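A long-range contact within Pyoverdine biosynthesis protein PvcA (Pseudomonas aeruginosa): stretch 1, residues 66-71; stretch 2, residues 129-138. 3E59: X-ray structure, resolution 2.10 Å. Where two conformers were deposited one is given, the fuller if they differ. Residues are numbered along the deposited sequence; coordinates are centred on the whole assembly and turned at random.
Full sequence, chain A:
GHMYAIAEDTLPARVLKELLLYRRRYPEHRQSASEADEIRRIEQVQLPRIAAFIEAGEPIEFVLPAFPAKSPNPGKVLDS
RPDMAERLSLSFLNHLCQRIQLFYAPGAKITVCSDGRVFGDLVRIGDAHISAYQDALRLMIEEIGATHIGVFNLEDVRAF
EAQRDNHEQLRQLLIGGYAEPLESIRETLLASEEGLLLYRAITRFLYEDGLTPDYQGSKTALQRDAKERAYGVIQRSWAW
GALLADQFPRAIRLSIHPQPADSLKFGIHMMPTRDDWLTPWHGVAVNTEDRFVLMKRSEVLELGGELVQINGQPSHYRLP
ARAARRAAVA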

# COMPACT_ATOMS: atom_id res chain seq x y z
N ALA A 66 0.47 -3.14 2.72
CA ALA A 66 0.30 -1.69 2.86
C ALA A 66 0.42 -1.26 4.33
O ALA A 66 0.53 -2.09 5.22
CB ALA A 66 -1.05 -1.25 2.30
N PHE A 67 0.36 0.06 4.55
CA PHE A 67 0.39 0.65 5.89
C PHE A 67 1.61 0.21 6.73
O PHE A 67 1.45 -0.36 7.82
CB PHE A 67 -0.91 0.37 6.65
CG PHE A 67 -2.15 0.95 6.01
CD1 PHE A 67 -2.95 0.17 5.14
CD2 PHE A 67 -2.56 2.24 6.32
CE1 PHE A 67 -4.12 0.70 4.57
CE2 PHE A 67 -3.71 2.78 5.75
CZ PHE A 67 -4.50 2.01 4.88
N PRO A 68 2.83 0.46 6.21
CA PRO A 68 4.03 0.05 6.94
C PRO A 68 4.38 0.94 8.13
O PRO A 68 4.65 0.44 9.22
CB PRO A 68 5.14 0.14 5.87
CG PRO A 68 4.68 1.21 4.95
CD PRO A 68 3.16 1.09 4.92
N ALA A 69 4.40 2.25 7.89
CA ALA A 69 4.78 3.25 8.87
C ALA A 69 4.77 4.53 8.10
O ALA A 69 4.84 4.51 6.87
CB ALA A 69 6.19 3.00 9.43
N LYS A 70 4.67 5.65 8.81
CA LYS A 70 4.76 6.95 8.17
C LYS A 70 6.17 7.16 7.58
O LYS A 70 7.16 6.63 8.11
CB LYS A 70 4.43 8.04 9.19
CG LYS A 70 3.33 9.02 8.77
CD LYS A 70 1.95 8.42 8.78
CE LYS A 70 0.88 9.51 8.82
NZ LYS A 70 -0.01 9.55 7.63
N SER A 71 6.26 7.91 6.48
CA SER A 71 7.56 8.38 5.99
C SER A 71 8.37 9.03 7.12
O SER A 71 7.80 9.76 7.94
CB SER A 71 7.36 9.37 4.85
OG SER A 71 8.50 10.21 4.67
N HIS A 129 9.29 2.44 16.16
CA HIS A 129 8.36 3.27 15.40
C HIS A 129 7.33 2.40 14.68
O HIS A 129 6.13 2.70 14.70
CB HIS A 129 9.10 4.16 14.40
CG HIS A 129 9.68 5.40 15.02
ND1 HIS A 129 8.95 6.55 15.21
CD2 HIS A 129 10.93 5.66 15.47
CE1 HIS A 129 9.72 7.47 15.76
NE2 HIS A 129 10.93 6.96 15.92
N ILE A 130 7.81 1.32 14.05
CA ILE A 130 6.95 0.37 13.35
C ILE A 130 5.92 -0.27 14.31
O ILE A 130 4.73 -0.31 14.00
CB ILE A 130 7.78 -0.72 12.59
CG1 ILE A 130 8.59 -0.07 11.46
CG2 ILE A 130 6.88 -1.83 12.01
CD1 ILE A 130 9.76 -0.87 11.09
N SER A 131 6.39 -0.74 15.46
CA SER A 131 5.50 -1.31 16.47
C SER A 131 4.44 -0.33 16.96
O SER A 131 3.30 -0.71 17.15
CB SER A 131 6.30 -1.87 17.65
OG SER A 131 6.81 -3.15 17.35
N ALA A 132 4.83 0.93 17.16
CA ALA A 132 3.89 1.98 17.57
C ALA A 132 2.84 2.28 16.48
O ALA A 132 1.65 2.46 16.78
CB ALA A 132 4.64 3.25 17.94
N TYR A 133 3.29 2.31 15.23
CA TYR A 133 2.38 2.50 14.10
C TYR A 133 1.40 1.34 13.94
O TYR A 133 0.21 1.57 13.69
CB TYR A 133 3.18 2.72 12.80
CG TYR A 133 2.34 3.09 11.60
CD1 TYR A 133 1.83 2.11 10.74
CD2 TYR A 133 2.06 4.44 11.31
CE1 TYR A 133 1.07 2.45 9.62
CE2 TYR A 133 1.29 4.79 10.19
CZ TYR A 133 0.80 3.79 9.36
OH TYR A 133 0.06 4.12 8.26
N GLN A 134 1.92 0.12 14.08
CA GLN A 134 1.12 -1.11 14.05
C GLN A 134 -0.01 -1.06 15.08
O GLN A 134 -1.17 -1.30 14.75
CB GLN A 134 2.01 -2.34 14.31
CG GLN A 134 2.73 -2.89 13.07
CD GLN A 134 3.60 -4.11 13.35
OE1 GLN A 134 4.52 -4.42 12.58
NE2 GLN A 134 3.33 -4.81 14.45
N ASP A 135 0.36 -0.73 16.32
CA ASP A 135 -0.57 -0.70 17.46
C ASP A 135 -1.62 0.38 17.27
O ASP A 135 -2.79 0.18 17.57
CB ASP A 135 0.19 -0.47 18.78
CG ASP A 135 1.12 -1.62 19.15
OD1 ASP A 135 0.95 -2.74 18.62
OD2 ASP A 135 2.03 -1.41 19.99
N ALA A 136 -1.18 1.54 16.78
CA ALA A 136 -2.06 2.68 16.55
C ALA A 136 -3.01 2.45 15.37
O ALA A 136 -4.16 2.90 15.40
CB ALA A 136 -1.24 3.95 16.34
N LEU A 137 -2.55 1.73 14.34
CA LEU A 137 -3.39 1.39 13.19
C LEU A 137 -4.55 0.46 13.58
O LEU A 137 -5.69 0.70 13.19
CB LEU A 137 -2.57 0.74 12.07
CG LEU A 137 -3.21 0.82 10.68
CD1 LEU A 137 -2.92 2.18 10.04
CD2 LEU A 137 -2.73 -0.31 9.78
N ARG A 138 -4.23 -0.60 14.34
CA ARG A 138 -5.23 -1.52 14.91
C ARG A 138 -6.27 -0.79 15.75
O ARG A 138 -7.46 -1.09 15.66
CB ARG A 138 -4.55 -2.59 15.77
CG ARG A 138 -3.90 -3.73 14.99
CD ARG A 138 -3.30 -4.78 15.94
NE ARG A 138 -2.62 -5.87 15.23
CZ ARG A 138 -3.15 -7.07 14.99
NH1 ARG A 138 -4.38 -7.36 15.41
NH2 ARG A 138 -2.44 -8.00 14.35

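An irregular segment lies against one side of a helix here, and no hydrogen bond joins the two; shape and apolar packing carry the contact. The helix keeps its own backbone bonds, such as Y133 N to H129 O at 2.9 Å and L137 N to Y133 O at 2.8 Å, so what it offers the loop is side chains, chiefly those of I130, Y133 and L137, spaced one turn or nearly so apart.

A66 stays out of reach, and the contact opens with F67. Its CB packs against L137 CD2 at 3.7 Å and lies 4.1 Å from Y133 CE1, so one methylene serves two helix residues. The phenyl ring, at chi1 m, meets the tyrosine hydroxyl at its edge, with CD2 3.8 Å from Y133 OH; that hydroxyl is hydrogen-bonded elsewhere in the structure. The carbonyl of F67 reaches the edge of the tyrosine ring, F67 O to Y133 CE1 being 3.4 Å.

P68 points its CA-to-CB bond away from the helix and contributes backbone instead: its O lies 3.6 Å from Y133 CD1 and 4.2 Å from I130 CG2.

At A69 the chain passes directly over the tyrosine. A69 CA sits 3.6 Å from the centroid of the Y133 ring and only 10° off the ring normal, a CH-pi contact over the face. The small side chain points sideways, and A69 CB touches I130 CG1 and Y133 CG, both at 4.4 Å.

K70 continues along the same ring, its N 3.8 Å from Y133 CE2. K70 CD also packs against Y133 CE2 at 3.9 Å, while K70 NZ is hydrogen-bonded elsewhere in the structure; S71 makes no contact.

The rule to read is one aromatic ring, on a residue whose CA-to-CB bond points toward the loop, touching four consecutive residues through backbone as well as side-chain atoms.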